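PDB 2Z6V: putative uncharacterized protein, which probably transfers a sulfonate group to an acceptor substrate that is not established. Local coordinates for residues G54-F68 / F199-Y213. Sequence-based numbering, arbitrary orientation.
Sequences GLALIVDEVNTSPVF and FKGLSWDSFLPTDRY. With PLM (palmitic acid), chain C.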
loop_
_atom_site.group_PDB
_atom_site.type_symbol
_atom_site.label_atom_id
_atom_site.label_comp_id
_atom_site.label_asym_id
_atom_site.label_seq_id
_atom_site.Cartn_x
_atom_site.Cartn_y
_atom_site.Cartn_z
ATOM N N GLY A 54 -16.120 -6.290 5.493
ATOM C CA GLY A 54 -14.747 -6.747 5.623
ATOM C C GLY A 54 -14.289 -6.926 7.063
ATOM O O GLY A 54 -13.634 -7.925 7.397
ATOM N N LEU A 55 -14.621 -5.965 7.926
ATOM C CA LEU A 55 -14.227 -6.059 9.328
ATOM C C LEU A 55 -14.840 -7.310 9.966
ATOM O O LEU A 55 -14.196 -7.974 10.783
ATOM C CB LEU A 55 -14.656 -4.807 10.099
ATOM C CG LEU A 55 -14.308 -4.774 11.597
ATOM C CD1 LEU A 55 -12.803 -4.936 11.804
ATOM C CD2 LEU A 55 -14.786 -3.467 12.203
ATOM N N ALA A 56 -16.076 -7.640 9.585
ATOM C CA ALA A 56 -16.745 -8.819 10.139
ATOM C C ALA A 56 -15.990 -10.110 9.801
ATOM O O ALA A 56 -15.938 -11.033 10.614
ATOM C CB ALA A 56 -18.181 -8.899 9.638
ATOM N N LEU A 57 -15.410 -10.172 8.604
ATOM C CA LEU A 57 -14.638 -11.337 8.184
ATOM C C LEU A 57 -13.373 -11.454 9.028
ATOM O O LEU A 57 -13.008 -12.537 9.487
ATOM C CB LEU A 57 -14.236 -11.207 6.720
ATOM C CG LEU A 57 -15.321 -11.439 5.676
ATOM C CD1 LEU A 57 -14.750 -11.208 4.282
ATOM C CD2 LEU A 57 -15.852 -12.868 5.811
ATOM N N ILE A 58 -12.702 -10.323 9.217
ATOM C CA ILE A 58 -11.473 -10.274 10.000
ATOM C C ILE A 58 -11.746 -10.702 11.440
ATOM O O ILE A 58 -11.067 -11.576 11.976
ATOM C CB ILE A 58 -10.867 -8.834 9.990
ATOM C CG1 ILE A 58 -10.455 -8.461 8.565
ATOM C CG2 ILE A 58 -9.672 -8.746 10.932
ATOM C CD1 ILE A 58 -10.061 -7.004 8.388
ATOM N N VAL A 59 -12.745 -10.077 12.054
ATOM C CA VAL A 59 -13.116 -10.364 13.438
ATOM C C VAL A 59 -13.524 -11.815 13.655
ATOM O O VAL A 59 -13.120 -12.445 14.633
ATOM C CB VAL A 59 -14.271 -9.455 13.892
ATOM C CG1 VAL A 59 -14.725 -9.842 15.285
ATOM C CG2 VAL A 59 -13.819 -8.005 13.860
ATOM N N ASP A 60 -14.327 -12.342 12.741
ATOM C CA ASP A 60 -14.779 -13.715 12.849
ATOM C C ASP A 60 -13.601 -14.676 12.902
ATOM O O ASP A 60 -13.641 -15.684 13.611
ATOM C CB ASP A 60 -15.663 -14.079 11.662
ATOM C CG ASP A 60 -16.181 -15.493 11.751
ATOM O OD1 ASP A 60 -16.899 -15.791 12.731
ATOM O OD2 ASP A 60 -15.866 -16.306 10.854
ATOM N N GLU A 61 -12.550 -14.355 12.154
ATOM C CA GLU A 61 -11.375 -15.204 12.106
ATOM C C GLU A 61 -10.465 -15.067 13.323
ATOM O O GLU A 61 -9.979 -16.072 13.837
ATOM C CB GLU A 61 -10.579 -14.939 10.828
ATOM C CG GLU A 61 -9.683 -16.104 10.441
ATOM C CD GLU A 61 -9.135 -15.989 9.031
ATOM O OE1 GLU A 61 -9.858 -15.462 8.159
ATOM O OE2 GLU A 61 -7.994 -16.442 8.789
ATOM N N VAL A 62 -10.226 -13.848 13.796
ATOM C CA VAL A 62 -9.360 -13.693 14.962
ATOM C C VAL A 62 -10.009 -14.329 16.192
ATOM O O VAL A 62 -9.320 -14.725 17.134
ATOM C CB VAL A 62 -9.027 -12.206 15.262
ATOM C CG1 VAL A 62 -8.358 -11.573 14.058
ATOM C CG2 VAL A 62 -10.278 -11.449 15.652
ATOM N N ASN A 63 -11.338 -14.425 16.177
ATOM C CA ASN A 63 -12.076 -15.037 17.276
ATOM C C ASN A 63 -12.022 -16.556 17.160
ATOM O O ASN A 63 -11.759 -17.247 18.139
ATOM C CB ASN A 63 -13.555 -14.618 17.268
ATOM C CG ASN A 63 -13.779 -13.220 17.816
ATOM O OD1 ASN A 63 -12.982 -12.715 18.606
ATOM N ND2 ASN A 63 -14.886 -12.597 17.413
ATOM N N THR A 64 -12.257 -17.068 15.955
ATOM C CA THR A 64 -12.290 -18.508 15.720
ATOM C C THR A 64 -10.987 -19.248 15.405
ATOM O O THR A 64 -10.774 -20.351 15.901
ATOM C CB THR A 64 -13.291 -18.841 14.599
ATOM O OG1 THR A 64 -12.844 -18.257 13.366
ATOM C CG2 THR A 64 -14.670 -18.296 14.940
ATOM N N SER A 65 -10.120 -18.671 14.580
ATOM C CA SER A 65 -8.884 -19.358 14.227
ATOM C C SER A 65 -7.945 -19.591 15.401
ATOM O O SER A 65 -7.670 -18.682 16.190
ATOM C CB SER A 65 -8.131 -18.605 13.134
ATOM O OG SER A 65 -6.964 -19.319 12.764
ATOM N N PRO A 66 -7.446 -20.833 15.531
ATOM C CA PRO A 66 -6.528 -21.234 16.600
ATOM C C PRO A 66 -5.080 -20.865 16.301
ATOM O O PRO A 66 -4.227 -20.936 17.185
ATOM C CB PRO A 66 -6.725 -22.743 16.668
ATOM C CG PRO A 66 -6.935 -23.093 15.228
ATOM C CD PRO A 66 -7.906 -22.014 14.776
ATOM N N VAL A 67 -4.795 -20.478 15.061
ATOM C CA VAL A 67 -3.430 -20.117 14.700
ATOM C C VAL A 67 -2.969 -18.805 15.346
ATOM O O VAL A 67 -1.774 -18.535 15.437
ATOM C CB VAL A 67 -3.281 -20.016 13.180
ATOM C CG1 VAL A 67 -1.847 -19.664 12.815
ATOM C CG2 VAL A 67 -3.678 -21.335 12.550
ATOM N N PHE A 68 -3.924 -18.002 15.804
ATOM C CA PHE A 68 -3.614 -16.728 16.439
ATOM C C PHE A 68 -3.102 -16.857 17.863
ATOM O O PHE A 68 -3.564 -17.696 18.637
ATOM C CB PHE A 68 -4.850 -15.817 16.465
ATOM C CG PHE A 68 -5.119 -15.114 15.170
ATOM C CD1 PHE A 68 -4.174 -14.249 14.627
ATOM C CD2 PHE A 68 -6.317 -15.310 14.495
ATOM C CE1 PHE A 68 -4.419 -13.589 13.430
ATOM C CE2 PHE A 68 -6.573 -14.653 13.297
ATOM C CZ PHE A 68 -5.620 -13.792 12.763
ATOM N N PHE A 199 -11.673 -1.556 5.388
ATOM C CA PHE A 199 -11.520 -3.000 5.502
ATOM C C PHE A 199 -11.683 -3.774 4.198
ATOM O O PHE A 199 -12.309 -4.833 4.144
ATOM C CB PHE A 199 -12.448 -3.517 6.600
ATOM C CG PHE A 199 -12.155 -2.902 7.937
ATOM C CD1 PHE A 199 -12.838 -1.766 8.363
ATOM C CD2 PHE A 199 -11.116 -3.394 8.728
ATOM C CE1 PHE A 199 -12.487 -1.128 9.548
ATOM C CE2 PHE A 199 -10.754 -2.760 9.919
ATOM C CZ PHE A 199 -11.439 -1.626 10.329
ATOM N N LYS A 200 -11.083 -3.213 3.153
ATOM C CA LYS A 200 -11.054 -3.786 1.812
ATOM C C LYS A 200 -9.663 -3.443 1.272
ATOM O O LYS A 200 -9.506 -2.648 0.332
ATOM C CB LYS A 200 -12.132 -3.165 0.927
ATOM C CG LYS A 200 -13.547 -3.501 1.350
ATOM C CD LYS A 200 -14.536 -2.926 0.357
ATOM C CE LYS A 200 -15.963 -3.133 0.789
ATOM N NZ LYS A 200 -16.854 -2.338 -0.088
ATOM N N GLY A 201 -8.665 -4.033 1.923
ATOM C CA GLY A 201 -7.276 -3.829 1.566
ATOM C C GLY A 201 -6.538 -5.138 1.762
ATOM O O GLY A 201 -6.721 -5.839 2.764
ATOM N N LEU A 202 -5.695 -5.475 0.800
ATOM C CA LEU A 202 -4.958 -6.718 0.846
ATOM C C LEU A 202 -4.022 -6.867 2.053
ATOM O O LEU A 202 -3.597 -7.975 2.360
ATOM C CB LEU A 202 -4.171 -6.872 -0.457
ATOM C CG LEU A 202 -3.482 -8.198 -0.768
ATOM C CD1 LEU A 202 -4.493 -9.344 -0.724
ATOM C CD2 LEU A 202 -2.827 -8.096 -2.142
ATOM N N SER A 203 -3.704 -5.776 2.746
ATOM C CA SER A 203 -2.795 -5.874 3.884
ATOM C C SER A 203 -3.368 -6.688 5.035
ATOM O O SER A 203 -2.623 -7.354 5.753
ATOM C CB SER A 203 -2.398 -4.488 4.396
ATOM O OG SER A 203 -3.505 -3.789 4.927
ATOM N N TRP A 204 -4.684 -6.637 5.217
ATOM C CA TRP A 204 -5.317 -7.388 6.293
ATOM C C TRP A 204 -5.082 -8.892 6.162
ATOM O O TRP A 204 -4.947 -9.596 7.168
ATOM C CB TRP A 204 -6.819 -7.114 6.321
ATOM C CG TRP A 204 -7.161 -5.766 6.858
ATOM C CD1 TRP A 204 -7.821 -4.762 6.204
ATOM C CD2 TRP A 204 -6.858 -5.266 8.161
ATOM N NE1 TRP A 204 -7.944 -3.668 7.023
ATOM C CE2 TRP A 204 -7.362 -3.948 8.231
ATOM C CE3 TRP A 204 -6.207 -5.802 9.281
ATOM C CZ2 TRP A 204 -7.236 -3.153 9.377
ATOM C CZ3 TRP A 204 -6.080 -5.009 10.426
ATOM C CH2 TRP A 204 -6.593 -3.698 10.462
ATOM N N ASP A 205 -5.022 -9.378 4.924
ATOM C CA ASP A 205 -4.822 -10.800 4.674
ATOM C C ASP A 205 -3.480 -11.333 5.154
ATOM O O ASP A 205 -3.345 -12.527 5.421
ATOM C CB ASP A 205 -4.968 -11.119 3.183
ATOM C CG ASP A 205 -4.822 -12.606 2.896
ATOM O OD1 ASP A 205 -5.740 -13.376 3.271
ATOM O OD2 ASP A 205 -3.787 -13.004 2.313
ATOM N N SER A 206 -2.480 -10.466 5.257
ATOM C CA SER A 206 -1.178 -10.932 5.704
ATOM C C SER A 206 -1.191 -11.139 7.217
ATOM O O SER A 206 -0.255 -11.693 7.783
ATOM C CB SER A 206 -0.080 -9.946 5.292
ATOM O OG SER A 206 -0.310 -8.668 5.837
ATOM N N PHE A 207 -2.265 -10.700 7.864
ATOM C CA PHE A 207 -2.409 -10.862 9.304
ATOM C C PHE A 207 -3.401 -11.978 9.591
ATOM O O PHE A 207 -3.761 -12.210 10.743
ATOM C CB PHE A 207 -2.904 -9.562 9.947
ATOM C CG PHE A 207 -1.842 -8.517 10.089
ATOM C CD1 PHE A 207 -0.935 -8.574 11.134
ATOM C CD2 PHE A 207 -1.710 -7.510 9.143
ATOM C CE1 PHE A 207 0.101 -7.635 11.231
ATOM C CE2 PHE A 207 -0.684 -6.573 9.229
ATOM C CZ PHE A 207 0.223 -6.634 10.271
ATOM N N LEU A 208 -3.848 -12.666 8.543
ATOM C CA LEU A 208 -4.802 -13.764 8.709
ATOM C C LEU A 208 -4.177 -15.089 8.261
ATOM O O LEU A 208 -3.466 -15.149 7.259
ATOM C CB LEU A 208 -6.090 -13.472 7.928
ATOM C CG LEU A 208 -6.749 -12.131 8.291
ATOM C CD1 LEU A 208 -8.015 -11.930 7.487
ATOM C CD2 LEU A 208 -7.062 -12.090 9.774
ATOM N N PRO A 209 -4.429 -16.170 9.013
ATOM C CA PRO A 209 -3.882 -17.490 8.694
ATOM C C PRO A 209 -4.411 -18.121 7.413
ATOM O O PRO A 209 -3.706 -18.879 6.750
ATOM C CB PRO A 209 -4.227 -18.303 9.938
ATOM C CG PRO A 209 -5.531 -17.706 10.362
ATOM C CD PRO A 209 -5.259 -16.228 10.231
ATOM N N THR A 210 -5.653 -17.814 7.066
ATOM C CA THR A 210 -6.252 -18.371 5.860
ATOM C C THR A 210 -6.303 -17.346 4.734
ATOM O O THR A 210 -5.779 -16.237 4.857
ATOM C CB THR A 210 -7.676 -18.859 6.133
ATOM O OG1 THR A 210 -8.444 -17.787 6.694
ATOM C CG2 THR A 210 -7.656 -20.037 7.100
ATOM N N ASP A 211 -6.946 -17.724 3.636
ATOM C CA ASP A 211 -7.059 -16.840 2.486
ATOM C C ASP A 211 -8.515 -16.476 2.214
ATOM O O ASP A 211 -8.841 -15.988 1.136
ATOM C CB ASP A 211 -6.440 -17.504 1.250
ATOM C CG ASP A 211 -7.285 -18.642 0.710
ATOM O OD1 ASP A 211 -7.979 -19.308 1.504
ATOM O OD2 ASP A 211 -7.245 -18.882 -0.513
ATOM N N ARG A 212 -9.391 -16.711 3.186
ATOM C CA ARG A 212 -10.792 -16.371 2.999
ATOM C C ARG A 212 -10.952 -14.873 2.746
ATOM O O ARG A 212 -11.637 -14.471 1.807
ATOM C CB ARG A 212 -11.636 -16.765 4.214
ATOM C CG ARG A 212 -13.094 -16.330 4.065
ATOM C CD ARG A 212 -13.977 -16.709 5.252
ATOM N NE ARG A 212 -13.477 -16.174 6.518
ATOM C CZ ARG A 212 -14.234 -15.951 7.590
ATOM N NH1 ARG A 212 -15.536 -16.207 7.550
ATOM N NH2 ARG A 212 -13.684 -15.482 8.703
ATOM N N TYR A 213 -10.325 -14.047 3.578
ATOM C CA TYR A 213 -10.435 -12.604 3.401
ATOM C C TYR A 213 -9.924 -12.171 2.024
ATOM O O TYR A 213 -10.562 -11.357 1.353
ATOM C CB TYR A 213 -9.670 -11.850 4.495
ATOM C CG TYR A 213 -9.715 -10.351 4.314
ATOM C CD1 TYR A 213 -10.836 -9.613 4.698
ATOM C CD2 TYR A 213 -8.674 -9.682 3.673
ATOM C CE1 TYR A 213 -10.923 -8.240 4.438
ATOM C CE2 TYR A 213 -8.749 -8.314 3.406
ATOM C CZ TYR A 213 -9.876 -7.601 3.786
ATOM O OH TYR A 213 -9.961 -6.262 3.473
HETATM C C1 PLM C . -1.469 -10.111 2.065
HETATM O O1 PLM C . -2.000 -11.205 1.773
HETATM O O2 PLM C . -1.826 -9.346 2.986
HETATM C C2 PLM C . -0.271 -9.660 1.225
HETATM C C3 PLM C . -0.571 -9.766 -0.271
HETATM C C4 PLM C . 0.556 -9.197 -1.136
HETATM C C5 PLM C . 0.789 -7.710 -0.857
HETATM C C6 PLM C . 1.640 -7.492 0.396
HETATM C C7 PLM C . 1.588 -6.025 0.823
HETATM C C8 PLM C . 0.231 -5.691 1.444
HETATM C C9 PLM C . -0.229 -4.305 0.993
HETATM C CA PLM C . 0.854 -3.250 1.231
HETATM C CB PLM C . 0.625 -2.010 0.363
HETATM C CC PLM C . 0.542 -2.415 -1.109
HETATM C CD PLM C . -0.845 -2.969 -1.446
HETATM C CE PLM C . -0.834 -3.844 -2.702
HETATM C CF PLM C . 0.006 -5.100 -2.460
HETATM C CG PLM C . -0.072 -6.072 -3.637
#
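Glu-61 and Thr-210 anchor the middle of the contact through one carboxylate oxygen. Glu-61 leaves the helix with CG roughly anti to its backbone N (chi1 -158°) and runs extended, bringing OE2 to the loop at Pro-209 and Thr-210. There Thr-210 N meets OE2 at 3.2 Å, nearly along the C-O axis, while Thr-210 OG1 donates to the same oxygen from above the carboxylate plane, so two bonds grip OE2. Arg-212, bent at chi3 (57°), slides past Glu-61 in the opposite direction, with NH2 in a long ion pair with Glu-61 OE1 (3.9 Å), and turns its guanidinium to Asp-60. Arg-212 NH2 makes a salt-bridging hydrogen bond of 3.2 Å to the anti lone pair of Asp-60 OD2, the carboxylate and guanidinium planes lying 57° apart; Leu-57 CD2 lies over one guanidinium face. These charges border a packing that joins the N-terminal helix 50-64 to the segment leading into helix 212-219, in a chain built round a five-stranded parallel sheet. On the apolar side Ile-58 crosses Trp-204 at about a right angle, its CD1 set 3.7 Å from the centroid of the five-membered ring in a CH-pi contact. The same methyl meets the edge of the Phe-199 ring, whose face receives Leu-55 CD1, the two side chains running alongside; Ala-80 of helix 70-96 touches both. At the far end Phe-68 turns its ring edge to Phe-207 O and Leu-208 CD2, and Val-67 CB packs 3.8 Å from Pro-209 CB.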